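Local coordinates for protein osa (Shigella flexneri, PDB 4O7K), which suppresses the oncogenicity of Agrobacterium tumefaciens and acts as a plasmid-encoded fertility inhibition factor of the ParB/Srx superfamily, at residues A[121-126]-A[154-159]. The protein carries 1 engineered substitution. Numbering follows the deposited sequence.
Sequences ADVSPT and FPVLSR
Leu157 of strand 153-158 bonds through both its backbone polar groups to strand 118-128: its N gives a hydrogen bond to Ala121 O at 2.8 Å, and its O accepts Val123 N at 2.9 Å. These two bonds flank Asp122 and form a single parallel bridge. The strand segments run at 71° to each other, so the direct pairing ends there and two waters continue it. Water 1 accepts from Ala121 N and donates to Pro155 O at 2.9 Å; water 2 donates to Val123 O and accepts from Arg159 N, likewise at 2.9 Å. Pro155, with no N-H to offer, meets the water through its carbonyl while its ring packs on strand 67-72. Beside the bridge the Asp122 and Leu157 side chains run abreast, carboxylate OD1 3.4 Å from Leu157 CB; Asp122 is partly exposed, so its charge can reach solvent while OD1 rests against aliphatic leucine. The branched valines meet on the other face, CG2 of Val123 3.9 Å from CG2 of Val156, crossing at about a right angle. A bend at chi3 (-61°) turns NE of Arg159 back; NH2 lies 2.8 Å from Ser124 OG at an angle too poor for a hydrogen bond. The bridge thus links 153-158, an outermost strand of the three-stranded sheet, to 118-128, an inner strand of the five-stranded sheet; Val123 also packs on Phe136 of strand 131-136, and helix 161-171 on Pro125 and Ser158.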
loop_
_atom_site.group_PDB
_atom_site.type_symbol
_atom_site.label_atom_id
_atom_site.label_comp_id
_atom_site.label_asym_id
_atom_site.label_seq_id
_atom_site.Cartn_x
_atom_site.Cartn_y
_atom_site.Cartn_z
ATOM N N ALA A 121 0.010 -5.675 -3.794
ATOM C CA ALA A 121 0.878 -6.221 -2.761
ATOM C C ALA A 121 0.092 -7.111 -1.812
ATOM O O ALA A 121 -1.093 -6.870 -1.542
ATOM C CB ALA A 121 1.539 -5.100 -1.990
ATOM N N ASP A 122 0.764 -8.138 -1.311
ATOM C CA ASP A 122 0.230 -9.017 -0.268
ATOM C C ASP A 122 0.920 -8.714 1.057
ATOM O O ASP A 122 2.123 -8.925 1.196
ATOM C CB ASP A 122 0.436 -10.477 -0.651
ATOM C CG ASP A 122 -0.364 -10.870 -1.876
ATOM O OD1 ASP A 122 -1.539 -11.260 -1.716
ATOM O OD2 ASP A 122 0.182 -10.789 -2.998
ATOM N N VAL A 123 0.167 -8.181 2.015
ATOM C CA VAL A 123 0.759 -7.740 3.272
ATOM C C VAL A 123 0.081 -8.412 4.460
ATOM O O VAL A 123 -0.914 -9.122 4.313
ATOM C CB VAL A 123 0.669 -6.209 3.454
ATOM C CG1 VAL A 123 1.324 -5.480 2.265
ATOM C CG2 VAL A 123 -0.782 -5.794 3.625
ATOM N N SER A 124 0.630 -8.171 5.644
ATOM C CA SER A 124 0.114 -8.784 6.852
ATOM C C SER A 124 0.338 -7.877 8.045
ATOM O O SER A 124 1.368 -7.212 8.141
ATOM C CB SER A 124 0.784 -10.141 7.085
ATOM O OG SER A 124 0.616 -10.987 5.962
ATOM N N PRO A 125 -0.631 -7.846 8.968
ATOM C CA PRO A 125 -0.397 -7.175 10.242
ATOM C C PRO A 125 0.572 -8.023 11.057
ATOM O O PRO A 125 0.593 -9.239 10.871
ATOM C CB PRO A 125 -1.778 -7.152 10.889
ATOM C CG PRO A 125 -2.482 -8.327 10.293
ATOM C CD PRO A 125 -1.959 -8.468 8.895
ATOM N N THR A 126 1.355 -7.403 11.933
ATOM C CA THR A 126 2.271 -8.157 12.777
ATOM C C THR A 126 2.608 -7.339 14.020
ATOM O O THR A 126 2.157 -6.200 14.173
ATOM C CB THR A 126 3.568 -8.564 11.997
ATOM O OG1 THR A 126 4.298 -9.562 12.733
ATOM C CG2 THR A 126 4.461 -7.361 11.710
ATOM N N PHE A 154 -4.485 3.320 -1.596
ATOM C CA PHE A 154 -4.355 2.233 -2.541
ATOM C C PHE A 154 -4.793 0.937 -1.869
ATOM O O PHE A 154 -4.783 0.836 -0.641
ATOM C CB PHE A 154 -2.916 2.146 -3.096
ATOM C CG PHE A 154 -1.829 2.152 -2.043
ATOM C CD1 PHE A 154 -1.446 0.978 -1.419
ATOM C CD2 PHE A 154 -1.158 3.324 -1.728
ATOM C CE1 PHE A 154 -0.437 0.972 -0.469
ATOM C CE2 PHE A 154 -0.141 3.330 -0.784
ATOM C CZ PHE A 154 0.221 2.154 -0.151
ATOM N N PRO A 155 -5.220 -0.043 -2.670
ATOM C CA PRO A 155 -5.618 -1.331 -2.098
ATOM C C PRO A 155 -4.421 -2.248 -1.858
ATOM O O PRO A 155 -3.414 -2.145 -2.565
ATOM C CB PRO A 155 -6.545 -1.927 -3.160
ATOM C CG PRO A 155 -6.201 -1.227 -4.434
ATOM C CD PRO A 155 -5.436 0.022 -4.125
ATOM N N VAL A 156 -4.546 -3.115 -0.863
ATOM C CA VAL A 156 -3.569 -4.167 -0.610
ATOM C C VAL A 156 -4.354 -5.439 -0.324
ATOM O O VAL A 156 -5.561 -5.386 -0.066
ATOM C CB VAL A 156 -2.627 -3.844 0.569
ATOM C CG1 VAL A 156 -1.744 -2.642 0.259
ATOM C CG2 VAL A 156 -3.430 -3.613 1.852
ATOM N N LEU A 157 -3.666 -6.570 -0.382
ATOM C CA LEU A 157 -4.281 -7.881 -0.187
ATOM C C LEU A 157 -3.877 -8.499 1.147
ATOM O O LEU A 157 -2.724 -8.417 1.547
ATOM C CB LEU A 157 -3.882 -8.827 -1.322
ATOM C CG LEU A 157 -4.517 -8.556 -2.687
ATOM C CD1 LEU A 157 -3.826 -9.409 -3.733
ATOM C CD2 LEU A 157 -6.000 -8.893 -2.615
ATOM N N SER A 158 -4.848 -9.115 1.815
ATOM C CA SER A 158 -4.648 -9.748 3.106
ATOM C C SER A 158 -5.212 -11.161 3.066
ATOM O O SER A 158 -6.213 -11.425 2.400
ATOM C CB SER A 158 -5.311 -8.923 4.206
ATOM O OG SER A 158 -5.353 -9.623 5.429
ATOM N N ARG A 159 -4.571 -12.053 3.814
ATOM C CA ARG A 159 -4.777 -13.494 3.718
ATOM C C ARG A 159 -6.138 -13.959 4.238
ATOM O O ARG A 159 -6.647 -14.999 3.819
ATOM C CB ARG A 159 -3.647 -14.195 4.501
ATOM C CG ARG A 159 -3.084 -15.478 3.908
ATOM C CD ARG A 159 -1.891 -15.975 4.750
ATOM N NE ARG A 159 -0.800 -14.992 4.773
ATOM C CZ ARG A 159 -0.053 -14.689 5.839
ATOM N NH1 ARG A 159 -0.253 -15.290 7.012
ATOM N NH2 ARG A 159 0.903 -13.771 5.731
HETATM O O HOH W 1 -0.858 -3.013 -3.535
HETATM O O HOH W 2 -2.636 -10.879 5.592
#